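Local structure of chromosome segregation protein smc (Pyrococcus furiosus, 3KTA) at the interface of chains B and A. The protein forms an ABC-type ATPase head that binds ATP and has adenylate kinase activity, and probably serves chromosome condensation and partitioning. Coordinates in Å, arbitrary orientation; residue numbers count along the deposited sequence, not the author numbering. Chains: chain A, Chromosome segregation protein smc; chain B, Chromosome segregation protein smc.

Chain B carries the N-terminal and chain A the C-terminal part of the SMC ATPase head, so this interface joins two ends of the protein that together make one ABC-type domain. The C-alpha centres of contacts 1 and 2, and likewise of contacts 2 and 3, lie about 12 Å apart; contacts 1 and 3 are about 15 Å apart. Helix 67-84 of chain A runs through contacts 1 and 2, which share B:Tyr140. Helices 156-167 of chain B and 4-27 of chain A take part in contacts 2 and 3, which share B:Ile163. The three therefore form one continuous, largely apolar seam.

Contact 1: the interface of chains B and A. Residues chain B 140, 148, 151; chain A 74-75, 77-78.
B:Phe151 lays one ring face on A:Val78. The valine methyl CG2 stands over the phenylalanine ring in a CH-pi contact, 3.7 Å from the centroid and displaced toward the rim, where B:Phe151 CE2 is 3.3 Å from A:Val78 CG2. With CG1 anti to the backbone N (chi1 169°), A:Val78 has CG2 left to point at that face, while CG1 turns toward CE2 of B:Tyr140.

A:Phe77 brings its edge to the rim of B:Phe151, from the side of the face that A:Val78 covers: B:Phe151 CD1 lies in the A:Phe77 plane, 3.8 Å from A:Phe77 CD2. The two side chains are set crosswise rather than stacked.

The remaining contacts are aliphatic. B:Ile148 reaches A:Leu75 with its CD1, 3.7 Å from A:Leu75 CD2. Its CG1, anti to the backbone N (chi1 -178°), also lies 3.9 Å from A:Ala74 CB, and the same alanine methyl touches B:Phe151 CB. No polar bond crosses here, so packing alone joins the two sides.

The chain A residues lie on helix 67-84, which starts in the ABC signature motif. B:Ile148 and B:Phe151 belong to the loop and short helix 150-153 that follow the magnesium-site residue B:Gln145 of the Q-loop.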
loop_
_atom_site.group_PDB
_atom_site.type_symbol
_atom_site.label_atom_id
_atom_site.label_comp_id
_atom_site.label_asym_id
_atom_site.label_seq_id
_atom_site.Cartn_x
_atom_site.Cartn_y
_atom_site.Cartn_z
ATOM N N TYR B 140 0.908 -8.028 0.042
ATOM C CA TYR B 140 -0.502 -7.700 -0.181
ATOM C C TYR B 140 -0.808 -6.306 0.380
ATOM O O TYR B 140 -1.830 -5.703 0.056
ATOM C CB TYR B 140 -1.431 -8.712 0.513
ATOM C CG TYR B 140 -1.604 -8.425 2.001
ATOM C CD1 TYR B 140 -0.630 -8.805 2.908
ATOM C CD2 TYR B 140 -2.729 -7.759 2.483
ATOM C CE1 TYR B 140 -0.766 -8.530 4.259
ATOM C CE2 TYR B 140 -2.874 -7.476 3.833
ATOM C CZ TYR B 140 -1.886 -7.868 4.714
ATOM O OH TYR B 140 -2.001 -7.595 6.056
ATOM N N ILE B 148 -6.030 -2.241 -6.861
ATOM C CA ILE B 148 -6.768 -2.743 -5.694
ATOM C C ILE B 148 -7.499 -4.048 -5.987
ATOM O O ILE B 148 -7.628 -4.902 -5.111
ATOM C CB ILE B 148 -7.755 -1.719 -5.086
ATOM C CG1 ILE B 148 -8.441 -2.326 -3.856
ATOM C CG2 ILE B 148 -8.784 -1.303 -6.103
ATOM C CD1 ILE B 148 -7.503 -2.650 -2.682
ATOM N N PHE B 151 -6.803 -8.448 -5.765
ATOM C CA PHE B 151 -7.322 -9.430 -4.824
ATOM C C PHE B 151 -8.556 -10.141 -5.357
ATOM O O PHE B 151 -8.867 -11.255 -4.944
ATOM C CB PHE B 151 -7.612 -8.772 -3.479
ATOM C CG PHE B 151 -6.391 -8.204 -2.822
ATOM C CD1 PHE B 151 -5.471 -9.038 -2.205
ATOM C CD2 PHE B 151 -6.149 -6.837 -2.840
ATOM C CE1 PHE B 151 -4.332 -8.516 -1.605
ATOM C CE2 PHE B 151 -5.018 -6.314 -2.243
ATOM C CZ PHE B 151 -4.113 -7.147 -1.621
ATOM N N ALA A 74 -12.413 -6.302 -2.538
ATOM C CA ALA A 74 -10.966 -6.388 -2.343
ATOM C C ALA A 74 -10.553 -5.710 -1.041
ATOM O O ALA A 74 -9.717 -6.233 -0.307
ATOM C CB ALA A 74 -10.234 -5.752 -3.512
ATOM N N LEU A 75 -11.137 -4.549 -0.767
ATOM C CA LEU A 75 -10.800 -3.826 0.460
ATOM C C LEU A 75 -11.228 -4.595 1.708
ATOM O O LEU A 75 -10.499 -4.654 2.707
ATOM C CB LEU A 75 -11.389 -2.418 0.444
ATOM C CG LEU A 75 -10.620 -1.465 -0.468
ATOM C CD1 LEU A 75 -11.419 -0.209 -0.754
ATOM C CD2 LEU A 75 -9.263 -1.118 0.149
ATOM N N PHE A 77 -11.340 -7.711 1.991
ATOM C CA PHE A 77 -10.380 -8.788 2.150
ATOM C C PHE A 77 -9.066 -8.314 2.784
ATOM O O PHE A 77 -8.549 -8.934 3.718
ATOM C CB PHE A 77 -10.130 -9.442 0.781
ATOM C CG PHE A 77 -9.247 -10.643 0.833
ATOM C CD1 PHE A 77 -9.643 -11.793 1.494
ATOM C CD2 PHE A 77 -8.016 -10.630 0.195
ATOM C CE1 PHE A 77 -8.828 -12.901 1.541
ATOM C CE2 PHE A 77 -7.193 -11.747 0.235
ATOM C CZ PHE A 77 -7.606 -12.885 0.903
ATOM N N VAL A 78 -8.531 -7.211 2.285
ATOM C CA VAL A 78 -7.284 -6.658 2.813
ATOM C C VAL A 78 -7.443 -6.346 4.299
ATOM O O VAL A 78 -6.592 -6.698 5.134
ATOM C CB VAL A 78 -6.893 -5.369 2.072
ATOM C CG1 VAL A 78 -5.729 -4.645 2.809
ATOM C CG2 VAL A 78 -6.515 -5.677 0.633
#

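Contact 2: the interface of chains B and A. Residues chain B 140, 163, 166-167; chain A 12, 16, 81, 84-85.
The hydroxyl end of B:Tyr140 rests on the branch methyl of A:Ile81: CG2 of the isoleucine is 3.4 Å from the tyrosine OH and 3.5 Å from B:Tyr140 CZ. The two side chains run antiparallel, alongside each other. CG2 of A:Ile81 also receives B:Ile166, which crosses it at about a right angle and brings its CD1 to 3.7 Å from A:Ile81 CG2, so this methyl is shared between tyrosine and isoleucine.

The other branch of B:Ile166, CG2, anti to the backbone N, turns toward A:Phe84, 3.8 Å from the ring atom CD2. Next to it, B:Ile163 and A:Ile16 meet tip to tip through their CD1 methyls, 3.9 Å apart. Farther along, B:Ser167 sets its CB against A:Thr12, whose CB is 3.6 Å away.

Outside this apolar layer, a water bridges the tyrosine hydroxyl and the backbone of chain A, 2.5 Å from B:Tyr140 OH and 2.7 Å from A:Lys85 O. The water links the hydroxyl to the chain just after helix 67-84, and may help hold the phenol's place.

B:Ile163, B:Ile166 and B:Ser167 lie on helix 156-167, which packs against helix 4-27 and the C-terminal end of helix 67-84 of chain A.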
loop_
_atom_site.group_PDB
_atom_site.type_symbol
_atom_site.label_atom_id
_atom_site.label_comp_id
_atom_site.label_asym_id
_atom_site.label_seq_id
_atom_site.Cartn_x
_atom_site.Cartn_y
_atom_site.Cartn_z
ATOM N N TYR B 140 0.908 -8.028 0.042
ATOM C CA TYR B 140 -0.502 -7.700 -0.181
ATOM C C TYR B 140 -0.808 -6.306 0.380
ATOM O O TYR B 140 -1.830 -5.703 0.056
ATOM C CB TYR B 140 -1.431 -8.712 0.513
ATOM C CG TYR B 140 -1.604 -8.425 2.001
ATOM C CD1 TYR B 140 -0.630 -8.805 2.908
ATOM C CD2 TYR B 140 -2.729 -7.759 2.483
ATOM C CE1 TYR B 140 -0.766 -8.530 4.259
ATOM C CE2 TYR B 140 -2.874 -7.476 3.833
ATOM C CZ TYR B 140 -1.886 -7.868 4.714
ATOM O OH TYR B 140 -2.001 -7.595 6.056
ATOM N N ILE B 163 -3.327 -16.642 2.472
ATOM C CA ILE B 163 -3.693 -17.037 3.825
ATOM C C ILE B 163 -2.691 -18.024 4.450
ATOM O O ILE B 163 -2.371 -17.915 5.632
ATOM C CB ILE B 163 -5.137 -17.545 3.879
ATOM C CG1 ILE B 163 -6.068 -16.457 3.323
ATOM C CG2 ILE B 163 -5.510 -17.969 5.294
ATOM C CD1 ILE B 163 -5.815 -15.051 3.907
ATOM N N ILE B 166 -0.044 -15.746 5.810
ATOM C CA ILE B 166 -0.470 -15.036 7.018
ATOM C C ILE B 166 -0.500 -15.956 8.245
ATOM O O ILE B 166 -0.152 -15.543 9.349
ATOM C CB ILE B 166 -1.854 -14.368 6.807
ATOM C CG1 ILE B 166 -1.789 -13.385 5.631
ATOM C CG2 ILE B 166 -2.313 -13.645 8.055
ATOM C CD1 ILE B 166 -0.829 -12.209 5.830
ATOM N N SER B 167 -0.906 -17.203 8.039
ATOM C CA SER B 167 -1.044 -18.161 9.126
ATOM C C SER B 167 0.317 -18.541 9.715
ATOM O O SER B 167 0.398 -19.045 10.830
ATOM C CB SER B 167 -1.780 -19.412 8.641
ATOM O OG SER B 167 -0.938 -20.187 7.809
ATOM N N THR A 12 -6.538 -19.537 11.545
ATOM C CA THR A 12 -6.297 -18.311 10.803
ATOM C C THR A 12 -7.433 -18.068 9.822
ATOM O O THR A 12 -7.959 -16.961 9.740
ATOM C CB THR A 12 -4.953 -18.364 10.067
ATOM O OG1 THR A 12 -3.895 -18.446 11.037
ATOM C CG2 THR A 12 -4.776 -17.116 9.221
ATOM N N ILE A 16 -10.000 -14.754 9.768
ATOM C CA ILE A 16 -10.094 -13.886 8.593
ATOM C C ILE A 16 -11.464 -13.952 7.891
ATOM O O ILE A 16 -11.984 -12.928 7.439
ATOM C CB ILE A 16 -8.915 -14.151 7.628
ATOM C CG1 ILE A 16 -7.616 -13.749 8.336
ATOM C CG2 ILE A 16 -9.079 -13.350 6.346
ATOM C CD1 ILE A 16 -6.341 -14.156 7.623
ATOM N N ILE A 81 -7.621 -9.394 6.707
ATOM C CA ILE A 81 -6.286 -9.826 7.062
ATOM C C ILE A 81 -5.672 -8.866 8.089
ATOM O O ILE A 81 -5.098 -9.293 9.082
ATOM C CB ILE A 81 -5.391 -9.907 5.807
ATOM C CG1 ILE A 81 -5.979 -10.920 4.828
ATOM C CG2 ILE A 81 -3.978 -10.320 6.189
ATOM C CD1 ILE A 81 -5.266 -10.955 3.470
ATOM N N PHE A 84 -6.679 -9.385 11.655
ATOM C CA PHE A 84 -6.112 -10.589 12.255
ATOM C C PHE A 84 -4.621 -10.449 12.543
ATOM O O PHE A 84 -4.137 -10.881 13.597
ATOM C CB PHE A 84 -6.329 -11.790 11.339
ATOM C CG PHE A 84 -5.639 -13.032 11.823
ATOM C CD1 PHE A 84 -6.140 -13.739 12.905
ATOM C CD2 PHE A 84 -4.476 -13.466 11.213
ATOM C CE1 PHE A 84 -5.496 -14.880 13.360
ATOM C CE2 PHE A 84 -3.826 -14.609 11.660
ATOM C CZ PHE A 84 -4.342 -15.310 12.735
ATOM N N LYS A 85 -3.895 -9.866 11.593
ATOM C CA LYS A 85 -2.464 -9.689 11.727
ATOM C C LYS A 85 -2.037 -8.344 11.135
ATOM O O LYS A 85 -1.754 -8.246 9.950
ATOM C CB LYS A 85 -1.724 -10.826 11.013
ATOM C CG LYS A 85 -0.213 -10.740 11.136
ATOM C CD LYS A 85 0.490 -11.879 10.408
HETATM O O HOH W 1 -0.716 -9.047 7.626
#

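Contact 3: the interface of chains B and A. Residues chain B 156-157, 160, 163; chain A 9, 37, 43, 46-48.
A:Leu48 donates its backbone N-H to the carbonyl of B:Pro156, with 2.8 Å between A:Leu48 N and B:Pro156 O and 161° at the hydrogen. The donor stands above the carbonyl plane, not on a lone pair. B:Pro156 begins helix 156-167, and its oxygen also lies 3.0 Å from B:Arg160 N, one turn on. The first residue of strand 48-53 is thus tied to the first turn of the helix.

A second hydrogen bond runs the other way. NH1 of B:Arg160 gives to the carbonyl of A:Gly46, 3.0 Å from the glycine O, which lies in the guanidinium plane. The arginine leaves the helix with CG anti to the backbone N and then bends at chi2 and chi3 (74°), which turns the guanidinium edge-on to A:Gly46 O; on the way CD passes A:Pro43 O at 3.3 Å.

Its aliphatic stem packs as well: CG is 3.7 Å from A:Phe9 CZ, while the guanidinium is turned 66° from the phenylalanine ring and does not stack on it. An alanine here would probably leave A:Gly46 O without its charged mate and open a gap beside the A:Phe9 rim.

A:Phe9 turns the neighbouring atom CE1 to B:Ile163 CG2, 3.8 Å away. With its other branch B:Ile163 lies across A:Leu48, CG1 being 3.7 Å from A:Leu48 CD1.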
loop_
_atom_site.group_PDB
_atom_site.type_symbol
_atom_site.label_atom_id
_atom_site.label_comp_id
_atom_site.label_asym_id
_atom_site.label_seq_id
_atom_site.Cartn_x
_atom_site.Cartn_y
_atom_site.Cartn_z
ATOM N N PRO B 156 -8.429 -18.435 -7.132
ATOM C CA PRO B 156 -8.710 -18.977 -5.801
ATOM C C PRO B 156 -7.473 -19.603 -5.175
ATOM O O PRO B 156 -7.257 -19.484 -3.972
ATOM C CB PRO B 156 -9.766 -20.042 -6.088
ATOM C CG PRO B 156 -10.521 -19.480 -7.253
ATOM C CD PRO B 156 -9.470 -18.813 -8.106
ATOM N N LEU B 157 -6.647 -20.253 -5.985
ATOM C CA LEU B 157 -5.450 -20.888 -5.444
ATOM C C LEU B 157 -4.449 -19.857 -4.910
ATOM O O LEU B 157 -3.940 -20.012 -3.804
ATOM C CB LEU B 157 -4.801 -21.806 -6.484
ATOM C CG LEU B 157 -3.773 -22.825 -5.996
ATOM C CD1 LEU B 157 -4.225 -23.553 -4.736
ATOM C CD2 LEU B 157 -3.508 -23.829 -7.108
ATOM N N ARG B 160 -5.659 -18.544 -1.564
ATOM C CA ARG B 160 -5.437 -19.363 -0.387
ATOM C C ARG B 160 -3.993 -19.291 0.073
ATOM O O ARG B 160 -3.697 -19.301 1.266
ATOM C CB ARG B 160 -5.848 -20.817 -0.621
ATOM C CG ARG B 160 -6.015 -21.594 0.684
ATOM C CD ARG B 160 -5.509 -23.029 0.545
ATOM N NE ARG B 160 -4.052 -23.083 0.518
ATOM C CZ ARG B 160 -3.339 -23.635 -0.462
ATOM N NH1 ARG B 160 -3.950 -24.192 -1.496
ATOM N NH2 ARG B 160 -2.018 -23.648 -0.396
ATOM N N ILE B 163 -3.327 -16.642 2.472
ATOM C CA ILE B 163 -3.693 -17.037 3.825
ATOM C C ILE B 163 -2.691 -18.024 4.450
ATOM O O ILE B 163 -2.371 -17.915 5.632
ATOM C CB ILE B 163 -5.137 -17.545 3.879
ATOM C CG1 ILE B 163 -6.068 -16.457 3.323
ATOM C CG2 ILE B 163 -5.510 -17.969 5.294
ATOM C CD1 ILE B 163 -5.815 -15.051 3.907
ATOM N N PHE A 9 -3.745 -23.352 10.172
ATOM C CA PHE A 9 -4.434 -22.755 9.029
ATOM C C PHE A 9 -5.888 -22.465 9.348
ATOM O O PHE A 9 -6.367 -21.361 9.105
ATOM C CB PHE A 9 -4.347 -23.630 7.773
ATOM C CG PHE A 9 -5.058 -23.042 6.580
ATOM C CD1 PHE A 9 -4.391 -22.183 5.702
ATOM C CD2 PHE A 9 -6.386 -23.329 6.339
ATOM C CE1 PHE A 9 -5.050 -21.636 4.608
ATOM C CE2 PHE A 9 -7.058 -22.786 5.249
ATOM C CZ PHE A 9 -6.390 -21.935 4.380
ATOM N N LEU A 37 -13.643 -22.065 1.393
ATOM C CA LEU A 37 -12.571 -22.975 0.980
ATOM C C LEU A 37 -13.129 -23.934 -0.064
ATOM O O LEU A 37 -14.170 -24.548 0.153
ATOM C CB LEU A 37 -12.022 -23.749 2.178
ATOM C CG LEU A 37 -11.225 -22.916 3.191
ATOM C CD1 LEU A 37 -10.919 -23.693 4.459
ATOM C CD2 LEU A 37 -9.933 -22.397 2.555
ATOM N N PRO A 43 -7.939 -28.187 2.795
ATOM C CA PRO A 43 -7.927 -26.845 2.209
ATOM C C PRO A 43 -6.727 -26.707 1.310
ATOM O O PRO A 43 -6.771 -26.042 0.279
ATOM C CB PRO A 43 -7.749 -25.927 3.423
ATOM C CG PRO A 43 -8.176 -26.733 4.603
ATOM C CD PRO A 43 -7.815 -28.163 4.260
ATOM N N GLY A 46 -7.100 -27.123 -2.452
ATOM C CA GLY A 46 -8.030 -26.291 -3.192
ATOM C C GLY A 46 -7.773 -24.815 -2.945
ATOM O O GLY A 46 -6.870 -24.463 -2.202
ATOM N N GLY A 47 -8.563 -23.964 -3.595
ATOM C CA GLY A 47 -8.397 -22.523 -3.482
ATOM C C GLY A 47 -9.309 -21.887 -2.446
ATOM O O GLY A 47 -9.986 -22.564 -1.675
ATOM N N LEU A 48 -9.326 -20.564 -2.435
ATOM C CA LEU A 48 -10.178 -19.836 -1.511
ATOM C C LEU A 48 -11.017 -18.868 -2.333
ATOM O O LEU A 48 -10.482 -17.976 -3.007
ATOM C CB LEU A 48 -9.317 -19.128 -0.456
ATOM C CG LEU A 48 -9.984 -18.437 0.737
ATOM C CD1 LEU A 48 -8.957 -18.179 1.823
ATOM C CD2 LEU A 48 -10.649 -17.144 0.311
#